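Local coordinates for alginate biosynthesis protein AlgX (Pseudomonas aeruginosa, PDB 4KNC), which takes part in O-acetylating the exopolysaccharide alginate and protects the polymer from degradation as it crosses the periplasm, at residues A[112-117]-A[133-138]; A[125-130]-A[167-172]. All blocks are in the same frame, centred on the assembly; numbering follows the deposited sequence.

Both contacts lie in the SGNH hydrolase-like domain, away from the annotated active site, with centres about 19 Å apart. Contact 1 is buried and small: one tyrosine of helix 107-123 meets one phenylalanine of the loop that follows, ring against ring. Contact 2 is only partly buried. There an early part of the same loop meets the C-terminal end of helix 153-169, and a tryptophan has a valine methyl over one face, with a proline and a glutamine coming in obliquely. Their segments alternate along the chain, and the contacts touch where L115 CD2 of contact 1 packs 3.7 Å from D130 OD1 of contact 2. Neither has a hydrogen bond between its two segments.

Contact 1: A[112-117]-A[133-138]; sequences KNYLAT and PLFDEK
Y114 and F135 carry this contact, one buried aromatic ring set against another. Y114 stands on helix 107-123, and F135 follows the 3-10 turn in the loop beyond it. The pair is an offset edge-to-face stack, in which the edge of F135 is directed toward the face of Y114, with the planes at 70° and the ring centroids 5.4 Å apart. F135 CZ does most of the touching: F135 CZ lies 3.6 Å from Y114 CE1 and almost as near to Y114 CD1. The offset thus puts CZ beside the CD1-CE1 bond of the tyrosine, where weak attraction between C-H and ring electrons probably adds to the dispersion.

With chi1 at -179° the ring of Y114 points away from its own backbone nitrogen and out from the helix toward the loop. Tyrosine suits the place because its ring packs in the core while its OH finds an acceptor, the carbonyl oxygen of Y85. Phenylalanine suits a buried site beside L91 and P87, since it has no polar side-chain atom to satisfy; Y107 and K111 of helix 107-123 also touch it. Beyond it, D136 and E137 form salt bridges to R94 and R158. The arrangement is an aromatic pair in a hydrophobic core, joining a helix to its following loop within the SGNH hydrolase-like domain.

Contact 2: A[125-130]-A[167-172]; sequences GIWTPD and LKQVPG
W127 meets Q169, V170 and P171 at the end of helix 153-169, and the residues before it bring the chain to that point. G125, with positive phi (85°), closes helix 107-123 in a Schellman motif, a conformation that glycine accommodates readily. I126 comes next; its side chain packs on V83, and its carbonyl oxygen accepts a hydrogen bond from T128 OG1.

At W127, chi1 of -68° sets CG opposite the carbonyl carbon and swings the indole toward 169-171. V170 CG2 lies over one face of the five-membered ring, 4.2 Å from its centroid, a CH-pi contact. P171 CD comes obliquely to the six-membered ring, 3.5 Å from W127 CZ2. Q169 OE1 also approaches obliquely, 3.7 Å from W127 CZ3, with amide and indole planes 58° apart. Tryptophan suits this partly exposed place, since its broad ring spans three consecutive residues while NE1 bonds to E80 OE1. The backbone of W127 is hydrogen-bonded to L81 and V83. Farther along, P129 packs on I162, V163 and T166 of helix 153-169. The contact thus joins the loop beside strand 80-85, an outermost strand of the parallel sheet, to a flanking helix, as in the alpha/beta architecture of SGNH hydrolases.

Contact 1: A[112-117]-A[133-138]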
ATOM      1  N   LYS A 112      -5.745  19.188 -12.514  1.00 41.72           N
ATOM      2  CA  LYS A 112      -4.447  19.818 -12.700  1.00 43.17           C
ATOM      3  C   LYS A 112      -3.475  19.353 -11.605  1.00 46.23           C
ATOM      4  O   LYS A 112      -2.351  18.932 -11.876  1.00 41.76           O
ATOM      5  CB  LYS A 112      -4.638  21.342 -12.630  1.00 44.82           C
ATOM      6  CG  LYS A 112      -3.435  22.156 -13.006  1.00 55.06           C
ATOM      7  CD  LYS A 112      -3.524  23.576 -12.464  1.00 59.24           C
ATOM      8  CE  LYS A 112      -4.685  24.342 -13.057  1.00 62.76           C
ATOM      9  NZ  LYS A 112      -4.957  25.579 -12.264  1.00 62.66           N
ATOM     10  N   ASN A 113      -3.921  19.419 -10.353  1.00 46.92           N
ATOM     11  CA  ASN A 113      -3.061  19.004  -9.246  1.00 41.38           C
ATOM     12  C   ASN A 113      -2.710  17.511  -9.269  1.00 35.20           C
ATOM     13  O   ASN A 113      -1.562  17.116  -9.028  1.00 43.71           O
ATOM     14  CB  ASN A 113      -3.674  19.438  -7.916  1.00 39.36           C
ATOM     15  CG  ASN A 113      -3.562  20.931  -7.709  1.00 45.77           C
ATOM     16  OD1 ASN A 113      -2.686  21.575  -8.290  1.00 47.23           O
ATOM     17  ND2 ASN A 113      -4.447  21.490  -6.903  1.00 40.76           N
ATOM     18  N   TYR A 114      -3.703  16.689  -9.597  1.00 34.89           N
ATOM     19  CA  TYR A 114      -3.485  15.264  -9.794  1.00 33.78           C
ATOM     20  C   TYR A 114      -2.414  15.007 -10.868  1.00 38.98           C
ATOM     21  O   TYR A 114      -1.437  14.273 -10.633  1.00 39.45           O
ATOM     22  CB  TYR A 114      -4.808  14.586 -10.165  1.00 35.02           C
ATOM     23  CG  TYR A 114      -4.684  13.090 -10.369  1.00 35.80           C
ATOM     24  CD1 TYR A 114      -4.384  12.561 -11.618  1.00 33.98           C
ATOM     25  CD2 TYR A 114      -4.862  12.208  -9.306  1.00 32.49           C
ATOM     26  CE1 TYR A 114      -4.265  11.183 -11.815  1.00 37.54           C
ATOM     27  CE2 TYR A 114      -4.747  10.826  -9.486  1.00 36.60           C
ATOM     28  CZ  TYR A 114      -4.449  10.323 -10.747  1.00 38.82           C
ATOM     29  OH  TYR A 114      -4.325   8.967 -10.934  1.00 34.17           O
ATOM     30  N   LEU A 115      -2.576  15.628 -12.038  1.00 35.93           N
ATOM     31  CA  LEU A 115      -1.624  15.411 -13.142  1.00 31.95           C
ATOM     32  C   LEU A 115      -0.206  15.844 -12.775  1.00 39.15           C
ATOM     33  O   LEU A 115       0.778  15.156 -13.112  1.00 38.96           O
ATOM     34  CB  LEU A 115      -2.085  16.145 -14.401  1.00 35.07           C
ATOM     35  CG  LEU A 115      -3.281  15.493 -15.092  1.00 46.35           C
ATOM     36  CD1 LEU A 115      -3.821  16.414 -16.158  1.00 53.97           C
ATOM     37  CD2 LEU A 115      -2.878  14.140 -15.685  1.00 37.03           C
ATOM     38  N   ALA A 116      -0.111  16.976 -12.073  1.00 41.86           N
ATOM     39  CA  ALA A 116       1.172  17.436 -11.538  1.00 44.57           C
ATOM     40  C   ALA A 116       1.813  16.377 -10.631  1.00 44.58           C
ATOM     41  O   ALA A 116       3.029  16.146 -10.684  1.00 41.86           O
ATOM     42  CB  ALA A 116       0.993  18.764 -10.784  1.00 36.13           C
ATOM     43  N   THR A 117       0.986  15.728  -9.807  1.00 36.81           N
ATOM     44  CA  THR A 117       1.476  14.671  -8.918  1.00 31.36           C
ATOM     45  C   THR A 117       1.992  13.446  -9.672  1.00 31.81           C
ATOM     46  O   THR A 117       3.047  12.885  -9.345  1.00 35.71           O
ATOM     47  CB  THR A 117       0.364  14.250  -7.918  1.00 39.69           C
ATOM     48  OG1 THR A 117       0.041  15.367  -7.086  1.00 41.30           O
ATOM     49  CG2 THR A 117       0.804  13.085  -7.044  1.00 33.94           C
ATOM     50  N   PRO A 133      -7.448  10.041 -19.042  1.00 29.91           N
ATOM     51  CA  PRO A 133      -8.491   9.811 -20.056  1.00 38.91           C
ATOM     52  C   PRO A 133      -9.788   9.227 -19.500  1.00 39.78           C
ATOM     53  O   PRO A 133     -10.810   9.297 -20.185  1.00 34.89           O
ATOM     54  CB  PRO A 133      -7.841   8.813 -21.018  1.00 39.79           C
ATOM     55  CG  PRO A 133      -6.372   9.096 -20.904  1.00 39.89           C
ATOM     56  CD  PRO A 133      -6.163   9.435 -19.437  1.00 34.24           C
ATOM     57  N   LEU A 134      -9.759   8.678 -18.283  1.00 36.05           N
ATOM     58  CA  LEU A 134     -10.966   8.107 -17.687  1.00 40.44           C
ATOM     59  C   LEU A 134     -11.779   9.122 -16.892  1.00 38.07           C
ATOM     60  O   LEU A 134     -12.856   8.795 -16.391  1.00 39.25           O
ATOM     61  CB  LEU A 134     -10.618   6.919 -16.784  1.00 41.00           C
ATOM     62  CG  LEU A 134      -9.746   5.856 -17.438  1.00 40.73           C
ATOM     63  CD1 LEU A 134      -9.525   4.695 -16.464  1.00 35.60           C
ATOM     64  CD2 LEU A 134     -10.398   5.390 -18.751  1.00 31.22           C
ATOM     65  N   PHE A 135     -11.263  10.340 -16.760  1.00 31.53           N
ATOM     66  CA  PHE A 135     -11.911  11.349 -15.919  1.00 29.77           C
ATOM     67  C   PHE A 135     -13.204  11.863 -16.540  1.00 34.70           C
ATOM     68  O   PHE A 135     -13.379  11.828 -17.762  1.00 37.65           O
ATOM     69  CB  PHE A 135     -10.997  12.548 -15.681  1.00 38.50           C
ATOM     70  CG  PHE A 135      -9.800  12.256 -14.821  1.00 33.80           C
ATOM     71  CD1 PHE A 135      -9.539  10.974 -14.364  1.00 35.31           C
ATOM     72  CD2 PHE A 135      -8.927  13.278 -14.479  1.00 29.24           C
ATOM     73  CE1 PHE A 135      -8.424  10.715 -13.579  1.00 41.10           C
ATOM     74  CE2 PHE A 135      -7.820  13.030 -13.698  1.00 32.65           C
ATOM     75  CZ  PHE A 135      -7.563  11.749 -13.244  1.00 32.73           C
ATOM     76  N   ASP A 136     -14.092  12.360 -15.688  1.00 40.10           N
ATOM     77  CA  ASP A 136     -15.364  12.922 -16.122  1.00 42.15           C
ATOM     78  C   ASP A 136     -16.077  11.969 -17.077  1.00 41.55           C
ATOM     79  O   ASP A 136     -16.613  12.385 -18.095  1.00 48.21           O
ATOM     80  CB  ASP A 136     -15.133  14.275 -16.809  1.00 40.61           C
ATOM     81  CG  ASP A 136     -16.323  15.191 -16.679  1.00 49.72           C
ATOM     82  OD1 ASP A 136     -17.360  14.712 -16.181  1.00 48.16           O
ATOM     83  OD2 ASP A 136     -16.225  16.379 -17.055  1.00 53.01           O
ATOM     84  N   GLU A 137     -16.050  10.684 -16.756  1.00 35.61           N
ATOM     85  CA  GLU A 137     -16.486   9.653 -17.691  1.00 37.25           C
ATOM     86  C   GLU A 137     -17.979   9.739 -17.972  1.00 44.34           C
ATOM     87  O   GLU A 137     -18.756  10.236 -17.149  1.00 43.42           O
ATOM     88  CB  GLU A 137     -16.189   8.267 -17.113  1.00 34.20           C
ATOM     89  CG  GLU A 137     -17.181   7.878 -16.000  1.00 34.09           C
ATOM     90  CD  GLU A 137     -16.998   6.457 -15.491  1.00 39.81           C
ATOM     91  OE1 GLU A 137     -15.975   5.804 -15.819  1.00 33.41           O
ATOM     92  OE2 GLU A 137     -17.890   5.993 -14.758  1.00 35.83           O
ATOM     93  N   LYS A 138     -18.373   9.241 -19.141  1.00 45.86           N
ATOM     94  CA  LYS A 138     -19.764   8.863 -19.383  1.00 53.12           C
ATOM     95  C   LYS A 138     -19.797   7.419 -19.865  1.00 56.86           C
ATOM     96  O   LYS A 138     -19.478   7.122 -21.018  1.00 65.37           O
ATOM     97  CB  LYS A 138     -20.437   9.802 -20.382  1.00 68.54           C
ATOM     98  CG  LYS A 138     -20.625  11.214 -19.843  1.00 87.49           C
TER

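Contact 2: A[125-130]-A[167-172]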
ATOM      1  N   GLY A 125      11.513   8.703 -10.940  1.00 39.19           N
ATOM      2  CA  GLY A 125      11.976   7.503 -11.631  1.00 37.09           C
ATOM      3  C   GLY A 125      10.968   6.360 -11.548  1.00 39.07           C
ATOM      4  O   GLY A 125      11.312   5.180 -11.656  1.00 42.75           O
ATOM      5  N   ILE A 126       9.708   6.720 -11.362  1.00 37.10           N
ATOM      6  CA  ILE A 126       8.647   5.737 -11.196  1.00 34.01           C
ATOM      7  C   ILE A 126       7.728   5.724 -12.414  1.00 32.99           C
ATOM      8  O   ILE A 126       7.247   6.765 -12.850  1.00 34.52           O
ATOM      9  CB  ILE A 126       7.825   6.038  -9.919  1.00 32.99           C
ATOM     10  CG1 ILE A 126       8.722   5.911  -8.679  1.00 28.42           C
ATOM     11  CG2 ILE A 126       6.576   5.123  -9.850  1.00 31.12           C
ATOM     12  CD1 ILE A 126       8.020   6.229  -7.351  1.00 34.96           C
ATOM     13  N   TRP A 127       7.493   4.541 -12.966  1.00 31.47           N
ATOM     14  CA  TRP A 127       6.580   4.393 -14.085  1.00 30.68           C
ATOM     15  C   TRP A 127       5.170   4.588 -13.569  1.00 38.54           C
ATOM     16  O   TRP A 127       4.750   3.886 -12.648  1.00 35.17           O
ATOM     17  CB  TRP A 127       6.726   3.002 -14.706  1.00 26.83           C
ATOM     18  CG  TRP A 127       8.060   2.803 -15.390  1.00 39.42           C
ATOM     19  CD1 TRP A 127       9.188   2.253 -14.845  1.00 38.47           C
ATOM     20  CD2 TRP A 127       8.404   3.173 -16.735  1.00 32.97           C
ATOM     21  NE1 TRP A 127      10.205   2.248 -15.768  1.00 40.21           N
ATOM     22  CE2 TRP A 127       9.757   2.814 -16.932  1.00 35.04           C
ATOM     23  CE3 TRP A 127       7.706   3.775 -17.784  1.00 42.21           C
ATOM     24  CZ2 TRP A 127      10.423   3.028 -18.142  1.00 44.24           C
ATOM     25  CZ3 TRP A 127       8.374   3.992 -18.993  1.00 40.16           C
ATOM     26  CH2 TRP A 127       9.717   3.615 -19.156  1.00 44.73           C
ATOM     27  N   THR A 128       4.434   5.527 -14.159  1.00 31.37           N
ATOM     28  CA  THR A 128       3.149   5.903 -13.587  1.00 31.83           C
ATOM     29  C   THR A 128       2.030   6.062 -14.606  1.00 32.92           C
ATOM     30  O   THR A 128       1.965   7.073 -15.294  1.00 31.37           O
ATOM     31  CB  THR A 128       3.275   7.209 -12.821  1.00 35.63           C
ATOM     32  OG1 THR A 128       4.477   7.173 -12.043  1.00 38.40           O
ATOM     33  CG2 THR A 128       2.058   7.395 -11.922  1.00 32.55           C
ATOM     34  N   PRO A 129       1.136   5.066 -14.692  1.00 35.92           N
ATOM     35  CA  PRO A 129       0.032   5.178 -15.649  1.00 37.73           C
ATOM     36  C   PRO A 129      -0.792   6.439 -15.416  1.00 41.64           C
ATOM     37  O   PRO A 129      -1.012   6.875 -14.267  1.00 35.84           O
ATOM     38  CB  PRO A 129      -0.800   3.926 -15.361  1.00 37.05           C
ATOM     39  CG  PRO A 129       0.196   2.946 -14.841  1.00 37.32           C
ATOM     40  CD  PRO A 129       1.164   3.749 -14.030  1.00 34.85           C
ATOM     41  N   ASP A 130      -1.226   7.033 -16.518  1.00 34.55           N
ATOM     42  CA  ASP A 130      -2.029   8.251 -16.476  1.00 34.39           C
ATOM     43  C   ASP A 130      -3.486   7.891 -16.714  1.00 28.58           C
ATOM     44  O   ASP A 130      -3.853   7.489 -17.818  1.00 31.22           O
ATOM     45  CB  ASP A 130      -1.534   9.196 -17.575  1.00 37.59           C
ATOM     46  CG  ASP A 130      -2.297  10.503 -17.620  1.00 42.88           C
ATOM     47  OD1 ASP A 130      -3.291  10.657 -16.888  1.00 46.95           O
ATOM     48  OD2 ASP A 130      -1.893  11.381 -18.407  1.00 48.03           O
ATOM     49  N   LEU A 167       3.033  -1.039 -18.610  1.00 35.43           N
ATOM     50  CA  LEU A 167       3.868  -2.223 -18.394  1.00 35.02           C
ATOM     51  C   LEU A 167       4.658  -2.573 -19.647  1.00 40.96           C
ATOM     52  O   LEU A 167       5.840  -2.922 -19.573  1.00 38.86           O
ATOM     53  CB  LEU A 167       3.028  -3.431 -17.986  1.00 35.31           C
ATOM     54  CG  LEU A 167       2.288  -3.339 -16.661  1.00 35.21           C
ATOM     55  CD1 LEU A 167       1.533  -4.638 -16.410  1.00 29.82           C
ATOM     56  CD2 LEU A 167       3.282  -3.047 -15.531  1.00 31.48           C
ATOM     57  N   LYS A 168       3.997  -2.475 -20.795  1.00 40.02           N
ATOM     58  CA  LYS A 168       4.673  -2.769 -22.052  1.00 38.84           C
ATOM     59  C   LYS A 168       5.877  -1.864 -22.341  1.00 39.85           C
ATOM     60  O   LYS A 168       6.757  -2.250 -23.101  1.00 39.65           O
ATOM     61  CB  LYS A 168       3.678  -2.753 -23.219  1.00 38.78           C
ATOM     62  CG  LYS A 168       2.701  -3.937 -23.180  1.00 43.69           C
ATOM     63  CD  LYS A 168       1.603  -3.786 -24.224  1.00 48.11           C
ATOM     64  CE  LYS A 168       0.624  -4.948 -24.191  1.00 52.85           C
ATOM     65  NZ  LYS A 168      -0.591  -4.649 -25.019  1.00 55.52           N
ATOM     66  N   GLN A 169       5.931  -0.682 -21.728  1.00 39.63           N
ATOM     67  CA  GLN A 169       7.061   0.244 -21.928  1.00 37.69           C
ATOM     68  C   GLN A 169       8.243  -0.056 -21.006  1.00 45.94           C
ATOM     69  O   GLN A 169       9.350   0.462 -21.201  1.00 48.00           O
ATOM     70  CB  GLN A 169       6.635   1.700 -21.672  1.00 35.22           C
ATOM     71  CG  GLN A 169       5.554   2.257 -22.604  1.00 48.35           C
ATOM     72  CD  GLN A 169       4.903   3.519 -22.045  1.00 60.28           C
ATOM     73  OE1 GLN A 169       5.299   4.030 -20.991  1.00 65.95           O
ATOM     74  NE2 GLN A 169       3.887   4.017 -22.741  1.00 60.67           N
ATOM     75  N   VAL A 170       8.006  -0.864 -19.983  1.00 40.75           N
ATOM     76  CA  VAL A 170       9.008  -1.070 -18.941  1.00 41.78           C
ATOM     77  C   VAL A 170      10.191  -1.897 -19.445  1.00 40.25           C
ATOM     78  O   VAL A 170       9.999  -2.967 -20.016  1.00 38.25           O
ATOM     79  CB  VAL A 170       8.381  -1.709 -17.675  1.00 34.41           C
ATOM     80  CG1 VAL A 170       9.414  -1.901 -16.592  1.00 32.60           C
ATOM     81  CG2 VAL A 170       7.260  -0.839 -17.158  1.00 34.18           C
ATOM     82  N   PRO A 171      11.425  -1.394 -19.245  1.00 48.70           N
ATOM     83  CA  PRO A 171      12.619  -2.109 -19.718  1.00 44.76           C
ATOM     84  C   PRO A 171      12.645  -3.560 -19.223  1.00 37.54           C
ATOM     85  O   PRO A 171      12.449  -3.808 -18.037  1.00 44.69           O
ATOM     86  CB  PRO A 171      13.774  -1.303 -19.108  1.00 46.35           C
ATOM     87  CG  PRO A 171      13.224   0.079 -18.940  1.00 48.23           C
ATOM     88  CD  PRO A 171      11.769  -0.121 -18.581  1.00 46.06           C
ATOM     89  N   GLY A 172      12.852  -4.505 -20.136  1.00 41.96           N
ATOM     90  CA  GLY A 172      12.790  -5.913 -19.786  1.00 50.01           C
ATOM     91  C   GLY A 172      11.462  -6.621 -20.024  1.00 51.58           C
ATOM     92  O   GLY A 172      11.420  -7.854 -20.014  1.00 52.11           O
TER